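Local structure of HNH nuclease domain-containing protein (Streptomyces coelicolor, 5ZMO) at residues A[85-96]-A[108-119]; A[27-35]-A[56-67]. The protein binds phosphorothioated DNA through its sulfur-binding domain, one piece of a larger type IV restriction enzyme that is probably an HNH endonuclease. All coordinates share one frame; numbering follows the deposited sequence.

Contact 1 of 2, residues A[85-96]-A[108-119]; sequences DLWCVEQAEELT and SLNAVDPSAGLR
Cys88 and Gly117 form the hydrogen-bonded antiparallel pair of a short strand pairing: Cys88 N reaches Gly117 O at 2.8 Å, and Gly117 N returns to Cys88 O. Two residues on, Glu90 N donates to Ser115 O at 2.9 Å. Val89 and Ala116 make the non-hydrogen-bonded pair between them.

The nearly fully extended backbone of Gly117 suits a glycine, and without a side chain its CA can lie directly over an aromatic ring. The indole of Trp87, swung anti to its own backbone nitrogen (chi1 -161°), lies against the opposing backbone. Gly117 CA sits over its six-membered ring, 3.5 Å from the centroid and 9° off the normal, a CH-pi contact made against bare main chain. Ala116 CB approaches the same indole obliquely.

Apolar contacts continue from here. Val89 divides its branches, CG2 to Ala116 CB and CG1 to Pro114 CB. Farther along, Leu95 CD2 lies 3.8 Å from Val112 CB and also near Pro114 CG, a branched leucine filling the angle between helix 106-112 and the proline that follows its end.

Waters serve the polar groups. One accepts from Gln91 NE2 and Ser115 N while donating to Glu90 OE2; another joins Gln91 NE2 to Val112 O, 2.7 Å from that carbonyl. A third accepts from Arg119 N and gives a weak bond to Leu86 O. The guanidinium of Arg119 is engaged outside the pairing, in salt bridges to Asp121 and Asp122.

Strand 115-117 is central in a three-stranded antiparallel sheet, with 47-49 on its other flank; the face bearing Val89 and Ala116 packs on helix 70-83 of the sulfur-binding domain.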
loop_
_atom_site.group_PDB
_atom_site.type_symbol
_atom_site.label_atom_id
_atom_site.label_comp_id
_atom_site.label_asym_id
_atom_site.label_seq_id
_atom_site.Cartn_x
_atom_site.Cartn_y
_atom_site.Cartn_z
ATOM N N ASP A 85 1.063 8.973 -7.477
ATOM C CA ASP A 85 -0.263 9.623 -7.491
ATOM C C ASP A 85 -1.306 8.703 -6.900
ATOM O O ASP A 85 -2.461 8.774 -7.317
ATOM C CB ASP A 85 -0.697 10.067 -8.908
ATOM C CG ASP A 85 0.292 11.041 -9.541
ATOM O OD1 ASP A 85 0.880 11.847 -8.781
ATOM O OD2 ASP A 85 0.497 10.984 -10.776
ATOM N N LEU A 86 -0.905 7.871 -5.941
ATOM C CA LEU A 86 -1.820 6.881 -5.318
ATOM C C LEU A 86 -1.973 7.034 -3.829
ATOM O O LEU A 86 -2.641 6.208 -3.159
ATOM C CB LEU A 86 -1.291 5.491 -5.665
ATOM C CG LEU A 86 -1.529 5.038 -7.083
ATOM C CD1 LEU A 86 -0.642 3.851 -7.465
ATOM C CD2 LEU A 86 -3.038 4.701 -7.202
ATOM N N TRP A 87 -1.372 8.065 -3.259
ATOM C CA TRP A 87 -1.211 8.120 -1.818
ATOM C C TRP A 87 -1.025 9.531 -1.296
ATOM O O TRP A 87 -0.472 10.358 -2.008
ATOM C CB TRP A 87 -0.054 7.218 -1.432
ATOM C CG TRP A 87 0.072 6.744 -0.051
ATOM C CD1 TRP A 87 1.055 7.122 0.841
ATOM C CD2 TRP A 87 -0.677 5.731 0.615
ATOM N NE1 TRP A 87 0.934 6.450 2.001
ATOM C CE2 TRP A 87 -0.087 5.543 1.889
ATOM C CE3 TRP A 87 -1.776 4.921 0.254
ATOM C CZ2 TRP A 87 -0.575 4.639 2.822
ATOM C CZ3 TRP A 87 -2.228 3.989 1.157
ATOM C CH2 TRP A 87 -1.618 3.837 2.444
ATOM N N CYS A 88 -1.485 9.760 -0.070
ATOM C CA CYS A 88 -1.386 11.090 0.588
ATOM C C CYS A 88 -0.748 10.889 1.944
ATOM O O CYS A 88 -1.176 10.026 2.689
ATOM C CB CYS A 88 -2.784 11.658 0.866
ATOM S SG CYS A 88 -3.764 11.771 -0.624
ATOM N N VAL A 89 0.238 11.700 2.286
ATOM C CA VAL A 89 0.851 11.681 3.603
ATOM C C VAL A 89 0.641 13.077 4.221
ATOM O O VAL A 89 1.098 14.042 3.692
ATOM C CB VAL A 89 2.367 11.327 3.528
ATOM C CG1 VAL A 89 2.996 11.425 4.895
ATOM C CG2 VAL A 89 2.627 9.903 2.988
ATOM N N GLU A 90 -0.098 13.170 5.299
ATOM C CA GLU A 90 -0.310 14.447 6.011
ATOM C C GLU A 90 0.984 14.816 6.762
ATOM O O GLU A 90 1.783 13.938 7.116
ATOM C CB GLU A 90 -1.402 14.344 7.065
ATOM C CG GLU A 90 -2.791 14.063 6.607
ATOM C CD GLU A 90 -3.815 14.394 7.720
ATOM O OE1 GLU A 90 -4.839 15.045 7.407
ATOM O OE2 GLU A 90 -3.588 14.050 8.918
ATOM N N GLN A 91 1.197 16.115 6.991
ATOM C CA GLN A 91 2.360 16.589 7.786
ATOM C C GLN A 91 3.655 16.232 7.116
ATOM O O GLN A 91 4.679 16.076 7.829
ATOM C CB GLN A 91 2.342 16.052 9.227
ATOM C CG GLN A 91 1.055 16.262 10.020
ATOM C CD GLN A 91 1.196 15.840 11.487
ATOM O OE1 GLN A 91 1.696 16.607 12.317
ATOM N NE2 GLN A 91 0.815 14.618 11.807
ATOM N N ALA A 92 3.656 16.120 5.783
ATOM C CA ALA A 92 4.850 15.662 5.054
ATOM C C ALA A 92 6.012 16.634 5.234
ATOM O O ALA A 92 7.177 16.237 5.282
ATOM C CB ALA A 92 4.561 15.492 3.603
ATOM N N GLU A 93 5.674 17.901 5.368
ATOM C CA GLU A 93 6.675 18.957 5.464
ATOM C C GLU A 93 7.312 18.991 6.873
ATOM O O GLU A 93 8.360 19.597 7.028
ATOM C CB GLU A 93 6.089 20.329 4.976
ATOM C CG GLU A 93 6.323 20.684 3.471
ATOM C CD GLU A 93 5.807 19.671 2.403
ATOM O OE1 GLU A 93 4.573 19.501 2.210
ATOM O OE2 GLU A 93 6.647 19.066 1.679
ATOM N N GLU A 94 6.730 18.291 7.856
ATOM C CA GLU A 94 7.249 18.111 9.206
ATOM C C GLU A 94 8.330 17.039 9.337
ATOM O O GLU A 94 9.027 16.991 10.346
ATOM C CB GLU A 94 6.132 17.856 10.205
ATOM C CG GLU A 94 5.063 18.978 10.266
ATOM C CD GLU A 94 5.650 20.414 10.319
ATOM O OE1 GLU A 94 5.164 21.317 9.576
ATOM O OE2 GLU A 94 6.625 20.633 11.092
ATOM N N LEU A 95 8.447 16.177 8.346
ATOM C CA LEU A 95 9.337 15.025 8.398
ATOM C C LEU A 95 10.763 15.487 8.078
ATOM O O LEU A 95 10.971 16.479 7.358
ATOM C CB LEU A 95 8.843 13.902 7.443
ATOM C CG LEU A 95 7.425 13.329 7.744
ATOM C CD1 LEU A 95 6.912 12.425 6.638
ATOM C CD2 LEU A 95 7.426 12.554 9.038
ATOM N N THR A 96 11.744 14.754 8.564
ATOM C CA THR A 96 13.131 14.951 8.147
ATOM C C THR A 96 13.497 13.991 7.010
ATOM O O THR A 96 13.332 12.774 7.162
ATOM C CB THR A 96 14.051 14.765 9.379
ATOM O OG1 THR A 96 13.637 15.734 10.344
ATOM C CG2 THR A 96 15.557 14.987 8.997
ATOM N N SER A 108 11.882 10.182 12.160
ATOM C CA SER A 108 10.903 11.273 11.971
ATOM C C SER A 108 9.520 10.735 11.674
ATOM O O SER A 108 8.545 11.351 12.092
ATOM C CB SER A 108 11.328 12.321 10.928
ATOM O OG SER A 108 11.235 11.932 9.529
ATOM N N LEU A 109 9.419 9.594 10.981
ATOM C CA LEU A 109 8.083 8.907 10.837
ATOM C C LEU A 109 7.546 8.508 12.181
ATOM O O LEU A 109 6.330 8.670 12.477
ATOM C CB LEU A 109 8.153 7.643 9.926
ATOM C CG LEU A 109 8.181 7.723 8.438
ATOM C CD1 LEU A 109 8.394 6.342 7.852
ATOM C CD2 LEU A 109 6.891 8.337 7.904
ATOM N N ASN A 110 8.416 7.937 13.026
ATOM C CA ASN A 110 7.951 7.484 14.334
ATOM C C ASN A 110 7.556 8.681 15.198
ATOM O O ASN A 110 6.535 8.651 15.886
ATOM C CB ASN A 110 9.014 6.581 15.030
ATOM C CG ASN A 110 9.028 5.114 14.494
ATOM O OD1 ASN A 110 8.078 4.588 13.874
ATOM N ND2 ASN A 110 10.113 4.442 14.764
ATOM N N ALA A 111 8.367 9.725 15.167
ATOM C CA ALA A 111 8.120 10.934 16.009
ATOM C C ALA A 111 6.900 11.734 15.603
ATOM O O ALA A 111 6.095 12.061 16.434
ATOM C CB ALA A 111 9.348 11.842 16.016
ATOM N N VAL A 112 6.728 12.004 14.324
ATOM C CA VAL A 112 5.642 12.829 13.815
ATOM C C VAL A 112 4.365 11.975 13.772
ATOM O O VAL A 112 3.268 12.465 14.037
ATOM C CB VAL A 112 5.994 13.401 12.442
ATOM C CG1 VAL A 112 4.771 14.054 11.803
ATOM C CG2 VAL A 112 7.154 14.401 12.581
ATOM N N ASP A 113 4.532 10.678 13.444
ATOM C CA ASP A 113 3.429 9.720 13.276
ATOM C C ASP A 113 2.361 10.277 12.352
ATOM O O ASP A 113 1.187 10.396 12.776
ATOM C CB ASP A 113 2.817 9.304 14.607
ATOM C CG ASP A 113 2.076 7.999 14.524
ATOM O OD1 ASP A 113 2.173 7.353 13.455
ATOM O OD2 ASP A 113 1.431 7.571 15.512
ATOM N N PRO A 114 2.749 10.682 11.138
ATOM C CA PRO A 114 1.803 11.252 10.167
ATOM C C PRO A 114 0.740 10.296 9.738
ATOM O O PRO A 114 1.006 9.084 9.646
ATOM C CB PRO A 114 2.654 11.551 8.971
ATOM C CG PRO A 114 3.705 10.514 9.025
ATOM C CD PRO A 114 4.033 10.402 10.478
ATOM N N SER A 115 -0.461 10.826 9.493
ATOM C CA SER A 115 -1.493 9.999 8.895
ATOM C C SER A 115 -1.367 9.936 7.373
ATOM O O SER A 115 -0.822 10.808 6.730
ATOM C CB SER A 115 -2.875 10.419 9.382
ATOM O OG SER A 115 -3.062 9.944 10.693
ATOM N N ALA A 116 -1.795 8.829 6.764
ATOM C CA ALA A 116 -1.697 8.706 5.369
ATOM C C ALA A 116 -2.683 7.681 4.891
ATOM O O ALA A 116 -3.200 6.901 5.696
ATOM C CB ALA A 116 -0.313 8.250 4.950
ATOM N N GLY A 117 -2.891 7.731 3.577
ATOM C CA GLY A 117 -3.709 6.735 2.888
ATOM C C GLY A 117 -4.057 7.146 1.483
ATOM O O GLY A 117 -3.396 7.979 0.851
ATOM N N LEU A 118 -5.059 6.459 0.925
ATOM C CA LEU A 118 -5.453 6.686 -0.468
ATOM C C LEU A 118 -5.948 8.149 -0.628
ATOM O O LEU A 118 -6.397 8.766 0.328
ATOM C CB LEU A 118 -6.596 5.733 -0.870
ATOM C CG LEU A 118 -6.166 4.258 -0.872
ATOM C CD1 LEU A 118 -7.410 3.389 -1.019
ATOM C CD2 LEU A 118 -5.181 3.879 -1.936
ATOM N N ARG A 119 -5.829 8.648 -1.837
ATOM C CA ARG A 119 -6.525 9.887 -2.243
ATOM C C ARG A 119 -8.057 9.791 -2.009
ATOM O O ARG A 119 -8.622 8.706 -2.097
ATOM C CB ARG A 119 -6.256 10.157 -3.674
ATOM C CG ARG A 119 -4.848 10.672 -3.945
ATOM C CD ARG A 119 -4.316 10.154 -5.252
ATOM N NE ARG A 119 -4.406 11.026 -6.418
ATOM C CZ ARG A 119 -5.417 11.098 -7.287
ATOM N NH1 ARG A 119 -5.316 11.921 -8.316
ATOM N NH2 ARG A 119 -6.541 10.409 -7.140
HETATM O O HOH W 1 -5.221 6.799 -3.952
HETATM O O HOH W 2 -1.158 13.475 10.510
HETATM O O HOH W 3 0.616 12.981 13.842
HETATM O O HOH W 4 2.738 14.778 15.007
#

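Contact 2 of 2, residues A[27-35]-A[56-67]; sequences LHRPVLLLW and AVAPLMEKYGQV
Trp35 and Val57 make the closest side-chain contact between the two helices. Val57 CG2 stands over the five-membered ring of the indole, 3.6 Å from its centroid and 18° off the normal, a CH-pi contact. Around it, Ala56 CB comes obliquely within 3.7 Å of Trp35 CZ2, and Leu60 CD1 meets Trp35 CD1 from a chain crossing at about a right angle. An alanine in place of the tryptophan would probably leave Val57, Ala56 and Leu60 without their common partner and open a gap between the helices.

One turn back, the slim, branched Val31 turns CG1 to both Val57 CG1 and Met61 CE, the latter at 3.7 Å. Bends at chi2 and chi3 fold the flexible methionine back so that its methyl also nears His28 O, and its sulfur lies obliquely to the His28 ring.

At the end of the interface Leu27 CB packs near Gly65 CA, where a side chain would collide with Met61 O. A water accepts from Leu27 N and donates to Gly65 O at 2.7 Å, bridging the two backbones.

Farther out, helix 70-83 backs Leu32 through Leu81 and His28 through Pro77, while Tyr64 OH is hydrogen-bonded to Asp155. The segments 28-35 and 56-63 run at 133° to each other, N to C, with axes 10.1 Å apart at closest approach, an apolar helix-helix packing in the core of the sulfur-binding domain. Next to His28, Arg29 pairs with Asp84 and bonds to a modified group of the bound partner, probably the phosphorothioated DNA, consistent with the packing lying behind the DNA-binding surface.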
loop_
_atom_site.group_PDB
_atom_site.type_symbol
_atom_site.label_atom_id
_atom_site.label_comp_id
_atom_site.label_asym_id
_atom_site.label_seq_id
_atom_site.Cartn_x
_atom_site.Cartn_y
_atom_site.Cartn_z
ATOM N N LEU A 27 7.981 -6.259 -3.821
ATOM C CA LEU A 27 6.547 -6.406 -3.560
ATOM C C LEU A 27 5.963 -5.338 -2.608
ATOM O O LEU A 27 4.716 -5.318 -2.379
ATOM C CB LEU A 27 6.214 -7.787 -3.081
ATOM C CG LEU A 27 6.503 -8.872 -4.137
ATOM C CD1 LEU A 27 6.531 -10.216 -3.436
ATOM C CD2 LEU A 27 5.481 -8.868 -5.274
ATOM N N HIS A 28 6.789 -4.369 -2.230
ATOM C CA HIS A 28 6.449 -3.346 -1.197
ATOM C C HIS A 28 5.206 -2.543 -1.561
ATOM O O HIS A 28 4.236 -2.484 -0.808
ATOM C CB HIS A 28 7.588 -2.429 -0.947
ATOM C CG HIS A 28 8.838 -3.119 -0.499
ATOM N ND1 HIS A 28 9.501 -4.028 -1.298
ATOM C CD2 HIS A 28 9.578 -2.998 0.618
ATOM C CE1 HIS A 28 10.556 -4.485 -0.655
ATOM N NE2 HIS A 28 10.649 -3.858 0.497
ATOM N N ARG A 29 5.192 -1.975 -2.786
ATOM C CA ARG A 29 4.055 -1.186 -3.245
ATOM C C ARG A 29 2.819 -2.012 -3.462
ATOM O O ARG A 29 1.748 -1.584 -3.018
ATOM C CB ARG A 29 4.453 -0.266 -4.425
ATOM C CG ARG A 29 5.164 0.981 -3.911
ATOM C CD ARG A 29 5.593 1.852 -5.099
ATOM N NE ARG A 29 6.786 1.345 -5.738
ATOM C CZ ARG A 29 7.187 1.718 -6.979
ATOM N NH1 ARG A 29 8.277 1.196 -7.515
ATOM N NH2 ARG A 29 6.468 2.565 -7.705
ATOM N N PRO A 30 2.922 -3.181 -4.152
ATOM C CA PRO A 30 1.812 -4.069 -4.282
ATOM C C PRO A 30 1.174 -4.485 -2.959
ATOM O O PRO A 30 -0.096 -4.476 -2.872
ATOM C CB PRO A 30 2.400 -5.278 -5.052
ATOM C CG PRO A 30 3.449 -4.581 -5.944
ATOM C CD PRO A 30 4.026 -3.567 -5.064
ATOM N N VAL A 31 1.996 -4.753 -1.977
ATOM C CA VAL A 31 1.439 -5.160 -0.645
ATOM C C VAL A 31 0.689 -3.970 0.019
ATOM O O VAL A 31 -0.418 -4.121 0.494
ATOM C CB VAL A 31 2.523 -5.723 0.266
ATOM C CG1 VAL A 31 2.100 -5.780 1.745
ATOM C CG2 VAL A 31 2.959 -7.079 -0.229
ATOM N N LEU A 32 1.281 -2.799 0.075
ATOM C CA LEU A 32 0.593 -1.664 0.660
ATOM C C LEU A 32 -0.668 -1.283 -0.066
ATOM O O LEU A 32 -1.751 -1.012 0.611
ATOM C CB LEU A 32 1.554 -0.489 0.829
ATOM C CG LEU A 32 0.985 0.680 1.618
ATOM C CD1 LEU A 32 0.516 0.304 2.974
ATOM C CD2 LEU A 32 2.047 1.770 1.708
ATOM N N LEU A 33 -0.624 -1.298 -1.419
ATOM C CA LEU A 33 -1.860 -1.034 -2.189
ATOM C C LEU A 33 -2.945 -2.062 -1.907
ATOM O O LEU A 33 -4.111 -1.690 -1.726
ATOM C CB LEU A 33 -1.644 -0.984 -3.710
ATOM C CG LEU A 33 -0.873 0.265 -4.105
ATOM C CD1 LEU A 33 -0.297 0.092 -5.506
ATOM C CD2 LEU A 33 -1.710 1.478 -4.032
ATOM N N LEU A 34 -2.606 -3.347 -1.977
ATOM C CA LEU A 34 -3.652 -4.382 -1.638
ATOM C C LEU A 34 -4.266 -4.222 -0.249
ATOM O O LEU A 34 -5.504 -4.359 -0.054
ATOM C CB LEU A 34 -3.064 -5.778 -1.813
ATOM C CG LEU A 34 -2.957 -6.359 -3.213
ATOM C CD1 LEU A 34 -2.176 -7.665 -3.166
ATOM C CD2 LEU A 34 -4.336 -6.638 -3.749
ATOM N N TRP A 35 -3.436 -3.873 0.717
ATOM C CA TRP A 35 -3.878 -3.672 2.087
ATOM C C TRP A 35 -4.813 -2.489 2.099
ATOM O O TRP A 35 -5.913 -2.554 2.692
ATOM C CB TRP A 35 -2.714 -3.475 3.029
ATOM C CG TRP A 35 -3.131 -3.180 4.408
ATOM C CD1 TRP A 35 -3.553 -4.076 5.375
ATOM C CD2 TRP A 35 -3.207 -1.881 5.018
ATOM N NE1 TRP A 35 -3.871 -3.418 6.516
ATOM C CE2 TRP A 35 -3.692 -2.077 6.339
ATOM C CE3 TRP A 35 -2.948 -0.573 4.571
ATOM C CZ2 TRP A 35 -3.875 -1.027 7.218
ATOM C CZ3 TRP A 35 -3.130 0.483 5.470
ATOM C CH2 TRP A 35 -3.608 0.241 6.753
ATOM N N ALA A 56 -0.039 -3.024 11.101
ATOM C CA ALA A 56 -0.853 -3.845 10.291
ATOM C C ALA A 56 -0.106 -4.494 9.135
ATOM O O ALA A 56 -0.325 -5.671 8.788
ATOM C CB ALA A 56 -2.027 -3.039 9.747
ATOM N N VAL A 57 0.778 -3.725 8.509
ATOM C CA VAL A 57 1.302 -4.132 7.233
ATOM C C VAL A 57 2.638 -4.854 7.343
ATOM O O VAL A 57 2.953 -5.727 6.522
ATOM C CB VAL A 57 1.366 -2.955 6.223
ATOM C CG1 VAL A 57 1.923 -3.436 4.876
ATOM C CG2 VAL A 57 -0.001 -2.399 5.990
ATOM N N ALA A 58 3.397 -4.552 8.374
ATOM C CA ALA A 58 4.727 -5.181 8.543
ATOM C C ALA A 58 4.690 -6.721 8.479
ATOM O O ALA A 58 5.540 -7.356 7.807
ATOM C CB ALA A 58 5.437 -4.693 9.836
ATOM N N PRO A 59 3.779 -7.354 9.235
ATOM C CA PRO A 59 3.765 -8.811 9.145
ATOM C C PRO A 59 3.297 -9.364 7.806
ATOM O O PRO A 59 3.735 -10.448 7.439
ATOM C CB PRO A 59 2.674 -9.250 10.180
ATOM C CG PRO A 59 2.151 -8.038 10.800
ATOM C CD PRO A 59 2.818 -6.816 10.240
ATOM N N LEU A 60 2.457 -8.628 7.079
ATOM C CA LEU A 60 2.121 -9.003 5.676
ATOM C C LEU A 60 3.287 -8.862 4.701
ATOM O O LEU A 60 3.451 -9.669 3.765
ATOM C CB LEU A 60 0.930 -8.226 5.142
ATOM C CG LEU A 60 -0.302 -8.173 5.998
ATOM C CD1 LEU A 60 -1.327 -7.165 5.461
ATOM C CD2 LEU A 60 -0.943 -9.589 6.089
ATOM N N MET A 61 4.058 -7.812 4.903
ATOM C CA MET A 61 5.318 -7.561 4.161
ATOM C C MET A 61 6.275 -8.754 4.344
ATOM O O MET A 61 6.908 -9.255 3.369
ATOM C CB MET A 61 5.962 -6.280 4.704
ATOM C CG MET A 61 6.674 -5.330 3.783
ATOM S SD MET A 61 5.859 -4.979 2.252
ATOM C CE MET A 61 4.906 -3.493 2.504
ATOM N N GLU A 62 6.414 -9.230 5.580
ATOM C CA GLU A 62 7.234 -10.404 5.860
ATOM C C GLU A 62 6.675 -11.699 5.296
ATOM O O GLU A 62 7.414 -12.487 4.669
ATOM C CB GLU A 62 7.452 -10.508 7.392
ATOM C CG GLU A 62 8.274 -9.401 7.963
ATOM C CD GLU A 62 8.030 -9.126 9.448
ATOM O OE1 GLU A 62 8.834 -8.308 9.960
ATOM O OE2 GLU A 62 7.089 -9.763 10.025
ATOM N N LYS A 63 5.394 -11.968 5.536
ATOM C CA LYS A 63 4.818 -13.216 5.100
ATOM C C LYS A 63 4.645 -13.301 3.567
ATOM O O LYS A 63 5.108 -14.251 2.924
ATOM C CB LYS A 63 3.486 -13.431 5.842
ATOM C CG LYS A 63 2.821 -14.723 5.462
ATOM C CD LYS A 63 1.663 -15.063 6.372
ATOM C CE LYS A 63 1.144 -16.422 5.955
ATOM N NZ LYS A 63 0.161 -16.886 6.944
ATOM N N TYR A 64 4.000 -12.303 2.970
ATOM C CA TYR A 64 3.626 -12.346 1.527
ATOM C C TYR A 64 4.602 -11.589 0.617
ATOM O O TYR A 64 4.714 -11.874 -0.560
ATOM C CB TYR A 64 2.251 -11.812 1.330
ATOM C CG TYR A 64 1.255 -12.619 2.062
ATOM C CD1 TYR A 64 0.905 -13.893 1.631
ATOM C CD2 TYR A 64 0.744 -12.196 3.240
ATOM C CE1 TYR A 64 -0.011 -14.691 2.378
ATOM C CE2 TYR A 64 -0.119 -12.953 3.972
ATOM C CZ TYR A 64 -0.524 -14.208 3.528
ATOM O OH TYR A 64 -1.407 -14.914 4.345
ATOM N N GLY A 65 5.290 -10.609 1.165
ATOM C CA GLY A 65 6.207 -9.738 0.391
ATOM C C GLY A 65 7.683 -10.127 0.341
ATOM O O GLY A 65 8.483 -9.360 -0.212
ATOM N N GLN A 66 8.076 -11.231 0.986
ATOM C CA GLN A 66 9.518 -11.664 0.963
ATOM C C GLN A 66 10.494 -10.670 1.556
ATOM O O GLN A 66 11.666 -10.593 1.112
ATOM C CB GLN A 66 10.025 -11.931 -0.485
ATOM C CG GLN A 66 9.079 -12.629 -1.420
ATOM C CD GLN A 66 9.725 -13.052 -2.741
ATOM O OE1 GLN A 66 10.555 -12.341 -3.337
ATOM N NE2 GLN A 66 9.316 -14.214 -3.217
ATOM N N VAL A 67 10.051 -9.845 2.500
ATOM C CA VAL A 67 10.961 -8.871 3.075
ATOM C C VAL A 67 11.468 -9.518 4.357
ATOM O O VAL A 67 10.806 -10.350 4.930
ATOM C CB VAL A 67 10.266 -7.516 3.328
ATOM C CG1 VAL A 67 9.320 -7.192 2.175
ATOM C CG2 VAL A 67 9.557 -7.552 4.653
HETATM O O HOH W 5 9.779 -8.011 -2.194
#

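From the N terminus, contact 2 comes first: it closes the loop that carries the end of helix 28-41, strand 47-49 and the start of helix 50-63, bringing 56-67 back against 27-35. Helix 70-83 follows, and contact 1 then closes a second, shorter loop containing the hairpin of strands 97-98 and 103-104. The two loops lie in series, neither nested nor crossed. Their centres are 18 Å apart, yet their edges meet: Trp87 CZ2 packs 4.0 Å from Leu32 CD2, and Leu86 touches Leu33. Strand 47-49, from within the first loop, pairs with strand 115-117, tying the helical core to the sheet.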